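PDB 4OPM: lipase from Acinetobacter baumannii, which probably hydrolyses ester bonds of lipids such as triacylglycerols, as a putative serine lipase of the alpha/beta hydrolase fold. Local coordinates for residues Ile74-Pro79 with Glu99-Phe104; Asp224-Leu229 with Lys257-Asn262. All coordinates share one frame; numbering follows the deposited sequence.

Contact 1: residues Ile74-Pro79 with Glu99-Phe104; sequences IIPDLP and EKLRRF
Ile74 and Pro76 on strand 72-76 of this alpha/beta hydrolase sheet receive Leu101 and Phe104 of helix 94-107. The short axes approach to 11.4 Å with 136° between their N-to-C directions, and no hydrogen bond crosses: the joint is apolar, and all four touching side chains are buried. Ile74 and Pro76, two residues apart on the strand, both direct their CB atoms at the helix, whereas Ile75 between them points away. Leu101 and Phe104, three apart, answer from one side of the helix. Pro76 presents its ring carbon CG to CD1 of Leu101 at 3.9 Å, the two side chains lying roughly perpendicular. Leu101 also rests on Ile50 of strand 46-50, close to the probable nucleophile elbow. The Phe104 ring is carried toward the strand by a chi1 of 165°, with CG anti to the backbone N, and edge-to-face packing with Tyr36 borders it further. On the helix's partly exposed side Glu99 makes two salt bridges: its OE1 takes Lys100 NZ at 2.7 Å on the syn side, and its OE2 takes Arg103 NH1 at 2.7 Å on the anti side. Back at the sheet, Ile74 CG2 lies near the plane of the Phe104 ring and meets its edge, 3.8 Å from CE2 and 4.0 Å from CZ.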
loop_
_atom_site.group_PDB
_atom_site.type_symbol
_atom_site.label_atom_id
_atom_site.label_comp_id
_atom_site.label_asym_id
_atom_site.label_seq_id
_atom_site.Cartn_x
_atom_site.Cartn_y
_atom_site.Cartn_z
ATOM N N ILE A 74 0.101 7.616 9.864
ATOM C CA ILE A 74 0.798 6.412 10.355
ATOM C C ILE A 74 1.070 5.504 9.158
ATOM O O ILE A 74 0.141 5.164 8.422
ATOM C CB ILE A 74 -0.017 5.692 11.461
ATOM C CG1 ILE A 74 -0.253 6.617 12.688
ATOM C CG2 ILE A 74 0.633 4.337 11.869
ATOM C CD1 ILE A 74 1.014 6.884 13.569
ATOM N N ILE A 75 2.343 5.138 8.944
ATOM C CA ILE A 75 2.713 4.344 7.764
ATOM C C ILE A 75 3.618 3.182 8.177
ATOM O O ILE A 75 4.833 3.341 8.262
ATOM C CB ILE A 75 3.403 5.193 6.648
ATOM C CG1 ILE A 75 2.866 6.632 6.552
ATOM C CG2 ILE A 75 3.364 4.446 5.287
ATOM C CD1 ILE A 75 3.642 7.526 5.536
ATOM N N PRO A 76 3.057 1.994 8.370
ATOM C CA PRO A 76 3.900 0.873 8.795
ATOM C C PRO A 76 4.608 0.162 7.662
ATOM O O PRO A 76 4.110 0.092 6.533
ATOM C CB PRO A 76 2.893 -0.087 9.457
ATOM C CG PRO A 76 1.591 0.181 8.747
ATOM C CD PRO A 76 1.620 1.634 8.333
ATOM N N ASP A 77 5.762 -0.411 7.994
ATOM C CA ASP A 77 6.436 -1.392 7.168
ATOM C C ASP A 77 5.758 -2.715 7.494
ATOM O O ASP A 77 5.797 -3.159 8.650
ATOM C CB ASP A 77 7.939 -1.481 7.476
ATOM C CG ASP A 77 8.814 -0.448 6.808
ATOM O OD1 ASP A 77 8.502 -0.059 5.649
ATOM O OD2 ASP A 77 9.865 -0.122 7.380
ATOM N N LEU A 78 5.100 -3.331 6.528
ATOM C CA LEU A 78 4.464 -4.614 6.816
ATOM C C LEU A 78 5.512 -5.701 6.989
ATOM O O LEU A 78 6.602 -5.584 6.418
ATOM C CB LEU A 78 3.512 -5.012 5.652
ATOM C CG LEU A 78 2.302 -4.104 5.383
ATOM C CD1 LEU A 78 1.657 -4.447 4.042
ATOM C CD2 LEU A 78 1.254 -4.222 6.494
ATOM N N PRO A 79 5.200 -6.786 7.731
ATOM C CA PRO A 79 6.112 -7.947 7.768
ATOM C C PRO A 79 6.593 -8.329 6.357
ATOM O O PRO A 79 5.789 -8.376 5.415
ATOM C CB PRO A 79 5.218 -9.048 8.338
ATOM C CG PRO A 79 4.276 -8.316 9.227
ATOM C CD PRO A 79 3.940 -7.077 8.446
ATOM N N GLU A 99 -4.979 -9.025 10.664
ATOM C CA GLU A 99 -5.160 -9.199 12.103
ATOM C C GLU A 99 -3.965 -8.591 12.855
ATOM O O GLU A 99 -4.180 -7.922 13.856
ATOM C CB GLU A 99 -5.354 -10.679 12.467
ATOM C CG GLU A 99 -5.687 -10.899 13.939
ATOM C CD GLU A 99 -4.504 -11.094 14.870
ATOM O OE1 GLU A 99 -3.418 -11.480 14.385
ATOM O OE2 GLU A 99 -4.663 -10.864 16.091
ATOM N N LYS A 100 -2.716 -8.816 12.381
ATOM C CA LYS A 100 -1.536 -8.269 13.072
ATOM C C LYS A 100 -1.487 -6.740 12.914
ATOM O O LYS A 100 -1.065 -6.046 13.841
ATOM C CB LYS A 100 -0.234 -8.937 12.611
ATOM C CG LYS A 100 -0.121 -10.411 13.024
ATOM C CD LYS A 100 -0.154 -10.609 14.563
ATOM C CE LYS A 100 0.028 -12.039 14.991
ATOM N NZ LYS A 100 -1.153 -12.886 14.617
ATOM N N LEU A 101 -1.988 -6.205 11.783
ATOM C CA LEU A 101 -2.070 -4.762 11.603
ATOM C C LEU A 101 -3.067 -4.189 12.630
ATOM O O LEU A 101 -2.776 -3.162 13.229
ATOM C CB LEU A 101 -2.472 -4.405 10.167
ATOM C CG LEU A 101 -2.578 -2.923 9.850
ATOM C CD1 LEU A 101 -1.211 -2.236 9.890
ATOM C CD2 LEU A 101 -3.247 -2.715 8.499
ATOM N N ARG A 102 -4.197 -4.887 12.886
ATOM C CA ARG A 102 -5.147 -4.444 13.917
ATOM C C ARG A 102 -4.457 -4.408 15.304
ATOM O O ARG A 102 -4.635 -3.442 16.052
ATOM C CB ARG A 102 -6.396 -5.341 13.952
ATOM C CG ARG A 102 -7.398 -4.998 15.065
ATOM C CD ARG A 102 -8.043 -3.633 14.879
ATOM N NE ARG A 102 -8.790 -3.233 16.070
ATOM C CZ ARG A 102 -9.024 -1.976 16.426
ATOM N NH1 ARG A 102 -8.566 -0.972 15.686
ATOM N NH2 ARG A 102 -9.717 -1.710 17.523
ATOM N N ARG A 103 -3.659 -5.445 15.636
ATOM C CA ARG A 103 -2.933 -5.503 16.918
ATOM C C ARG A 103 -1.972 -4.303 17.029
ATOM O O ARG A 103 -1.850 -3.709 18.108
ATOM C CB ARG A 103 -2.163 -6.828 17.095
ATOM C CG ARG A 103 -3.027 -8.097 17.083
ATOM C CD ARG A 103 -3.852 -8.321 18.348
ATOM N NE ARG A 103 -5.085 -7.522 18.387
ATOM C CZ ARG A 103 -6.235 -7.857 17.805
ATOM N NH1 ARG A 103 -6.332 -8.976 17.097
ATOM N NH2 ARG A 103 -7.294 -7.066 17.916
ATOM N N PHE A 104 -1.325 -3.939 15.902
ATOM C CA PHE A 104 -0.434 -2.787 15.828
ATOM C C PHE A 104 -1.214 -1.483 16.088
ATOM O O PHE A 104 -0.760 -0.671 16.880
ATOM C CB PHE A 104 0.290 -2.722 14.466
ATOM C CG PHE A 104 0.945 -1.381 14.209
ATOM C CD1 PHE A 104 2.149 -1.048 14.822
ATOM C CD2 PHE A 104 0.337 -0.435 13.383
ATOM C CE1 PHE A 104 2.738 0.205 14.614
ATOM C CE2 PHE A 104 0.933 0.816 13.164
ATOM C CZ PHE A 104 2.123 1.132 13.790
#

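Contact 2: residues Asp224-Leu229 with Lys257-Asn262; sequences DSFAVL and KRLLKN
Leu259 points its side chain at helix 223-231 and divides its two methyl groups between neighbouring residues there. Leu259 CD1 meets the edge of the Phe226 ring, 3.7 Å from both CD2 and CE2 of Phe226. Because this methyl lies near the ring plane, the leucine abuts the rim instead of lying over a face; the two side chains run at about a right angle. Phe226 reaches this position with CG anti to its own backbone N (chi1 -172°), which brings the ring closer to Leu259 than its CB direction alone would suggest. Leu259 CD2 sits 4.0 Å from Ala227 CB, where the small side chain lets the backbones come near: the CA atoms of Ala227 and Leu259 are 6.5 Å apart. Beside this apolar patch a water donates to both main chains, at 2.7 Å to Leu259 O and 3.2 Å to Ala227 O, bridging two carbonyls that could not bond each other. Phe226 also packs edge-to-face with Phe149 and touches Leu127 of helix 121-132. Leu259 is the last helical residue before Leu260 turns extended, so the C-terminal end of helix 251-259 packs on helix 223-231, at the periphery of the alpha/beta hydrolase fold.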
loop_
_atom_site.group_PDB
_atom_site.type_symbol
_atom_site.label_atom_id
_atom_site.label_comp_id
_atom_site.label_asym_id
_atom_site.label_seq_id
_atom_site.Cartn_x
_atom_site.Cartn_y
_atom_site.Cartn_z
ATOM N N ASP A 224 -16.935 -14.780 -5.707
ATOM C CA ASP A 224 -18.114 -14.935 -4.834
ATOM C C ASP A 224 -17.749 -14.604 -3.375
ATOM O O ASP A 224 -18.473 -13.862 -2.718
ATOM C CB ASP A 224 -18.702 -16.351 -4.924
ATOM C CG ASP A 224 -19.657 -16.580 -6.081
ATOM O OD1 ASP A 224 -19.996 -15.599 -6.781
ATOM O OD2 ASP A 224 -20.079 -17.740 -6.281
ATOM N N SER A 225 -16.597 -15.119 -2.899
ATOM C CA SER A 225 -16.083 -14.855 -1.543
ATOM C C SER A 225 -15.817 -13.368 -1.353
ATOM O O SER A 225 -16.146 -12.797 -0.308
ATOM C CB SER A 225 -14.785 -15.624 -1.284
ATOM O OG SER A 225 -14.811 -16.950 -1.781
ATOM N N PHE A 226 -15.239 -12.739 -2.384
ATOM C CA PHE A 226 -14.890 -11.324 -2.356
ATOM C C PHE A 226 -16.149 -10.460 -2.298
ATOM O O PHE A 226 -16.150 -9.444 -1.601
ATOM C CB PHE A 226 -14.026 -10.975 -3.568
ATOM C CG PHE A 226 -13.460 -9.577 -3.518
ATOM C CD1 PHE A 226 -12.435 -9.257 -2.636
ATOM C CD2 PHE A 226 -13.937 -8.589 -4.372
ATOM C CE1 PHE A 226 -11.917 -7.960 -2.589
ATOM C CE2 PHE A 226 -13.410 -7.297 -4.336
ATOM C CZ PHE A 226 -12.407 -6.991 -3.440
ATOM N N ALA A 227 -17.230 -10.883 -2.994
ATOM C CA ALA A 227 -18.515 -10.176 -2.979
ATOM C C ALA A 227 -19.142 -10.244 -1.579
ATOM O O ALA A 227 -19.730 -9.260 -1.127
ATOM C CB ALA A 227 -19.455 -10.761 -4.017
ATOM N N VAL A 228 -18.966 -11.382 -0.874
ATOM C CA VAL A 228 -19.473 -11.564 0.493
ATOM C C VAL A 228 -18.729 -10.590 1.434
ATOM O O VAL A 228 -19.365 -9.905 2.239
ATOM C CB VAL A 228 -19.383 -13.048 0.957
ATOM C CG1 VAL A 228 -19.622 -13.189 2.462
ATOM C CG2 VAL A 228 -20.361 -13.927 0.177
ATOM N N LEU A 229 -17.401 -10.491 1.291
ATOM C CA LEU A 229 -16.594 -9.577 2.094
ATOM C C LEU A 229 -17.007 -8.105 1.842
ATOM O O LEU A 229 -17.263 -7.372 2.799
ATOM C CB LEU A 229 -15.089 -9.770 1.797
ATOM C CG LEU A 229 -14.130 -8.650 2.294
ATOM C CD1 LEU A 229 -14.070 -8.604 3.826
ATOM C CD2 LEU A 229 -12.733 -8.803 1.699
ATOM N N LYS A 257 -16.447 -0.381 -7.419
ATOM C CA LYS A 257 -17.506 0.610 -7.276
ATOM C C LYS A 257 -18.870 -0.099 -7.130
ATOM O O LYS A 257 -19.631 0.252 -6.235
ATOM C CB LYS A 257 -17.510 1.588 -8.478
ATOM C CG LYS A 257 -18.772 2.478 -8.612
ATOM C CD LYS A 257 -18.862 3.504 -7.501
ATOM C CE LYS A 257 -19.964 4.507 -7.708
ATOM N NZ LYS A 257 -21.285 3.952 -7.324
ATOM N N ARG A 258 -19.146 -1.116 -7.970
ATOM C CA ARG A 258 -20.401 -1.868 -7.921
ATOM C C ARG A 258 -20.538 -2.670 -6.617
ATOM O O ARG A 258 -21.640 -2.797 -6.091
ATOM C CB ARG A 258 -20.503 -2.827 -9.119
ATOM C CG ARG A 258 -20.698 -2.133 -10.472
ATOM C CD ARG A 258 -21.100 -3.103 -11.579
ATOM N NE ARG A 258 -20.080 -4.118 -11.877
ATOM C CZ ARG A 258 -19.061 -3.947 -12.719
ATOM N NH1 ARG A 258 -18.894 -2.786 -13.345
ATOM N NH2 ARG A 258 -18.196 -4.932 -12.933
ATOM N N LEU A 259 -19.413 -3.196 -6.091
ATOM C CA LEU A 259 -19.392 -4.046 -4.904
ATOM C C LEU A 259 -19.486 -3.283 -3.582
ATOM O O LEU A 259 -19.989 -3.836 -2.597
ATOM C CB LEU A 259 -18.121 -4.918 -4.895
ATOM C CG LEU A 259 -18.067 -6.063 -5.930
ATOM C CD1 LEU A 259 -16.682 -6.690 -5.967
ATOM C CD2 LEU A 259 -19.124 -7.150 -5.643
ATOM N N LEU A 260 -18.986 -2.044 -3.544
ATOM C CA LEU A 260 -18.985 -1.263 -2.310
ATOM C C LEU A 260 -20.108 -0.232 -2.300
ATOM O O LEU A 260 -20.111 0.691 -3.119
ATOM C CB LEU A 260 -17.616 -0.583 -2.125
ATOM C CG LEU A 260 -16.419 -1.537 -1.972
ATOM C CD1 LEU A 260 -15.102 -0.802 -2.197
ATOM C CD2 LEU A 260 -16.424 -2.231 -0.602
ATOM N N LYS A 261 -21.056 -0.400 -1.349
ATOM C CA LYS A 261 -22.263 0.408 -1.138
ATOM C C LYS A 261 -21.994 1.929 -1.158
ATOM O O LYS A 261 -22.729 2.663 -1.814
ATOM C CB LYS A 261 -22.900 0.020 0.217
ATOM C CG LYS A 261 -24.267 0.633 0.496
ATOM C CD LYS A 261 -24.781 0.226 1.872
ATOM C CE LYS A 261 -26.144 0.806 2.174
ATOM N NZ LYS A 261 -26.679 0.303 3.469
ATOM N N ASN A 262 -20.966 2.387 -0.435
ATOM C CA ASN A 262 -20.677 3.810 -0.300
ATOM C C ASN A 262 -19.399 4.235 -1.020
ATOM O O ASN A 262 -18.728 5.179 -0.611
ATOM C CB ASN A 262 -20.662 4.191 1.185
ATOM C CG ASN A 262 -22.055 4.071 1.784
ATOM O OD1 ASN A 262 -23.046 4.512 1.191
ATOM N ND2 ASN A 262 -22.181 3.403 2.927
HETATM O O HOH W 1 -20.715 -6.446 -2.324
#

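Overall arrangement
Along the chain both segments of contact 1 precede those of contact 2, and all four belong to the alpha/beta hydrolase fold. The centres of the two contacts are about 24 Å apart and their nearest atoms about 11 Å, so they do not touch. Contact 1 joins strand 72-76 to helix 94-107; contact 2 joins helices 223-231 and 251-259, which flank strand 237-242 in sequence. The centre of contact 1 lies about 11 Å from the centre of the chain and that of contact 2 about 20 Å. In the sheet, strands 46-50, 114-119 and 137-143 separate strand 72-76 from strand 237-242. The contacts therefore pack different parts of one fold, a buried strand-helix layer and a partly buried helix pair.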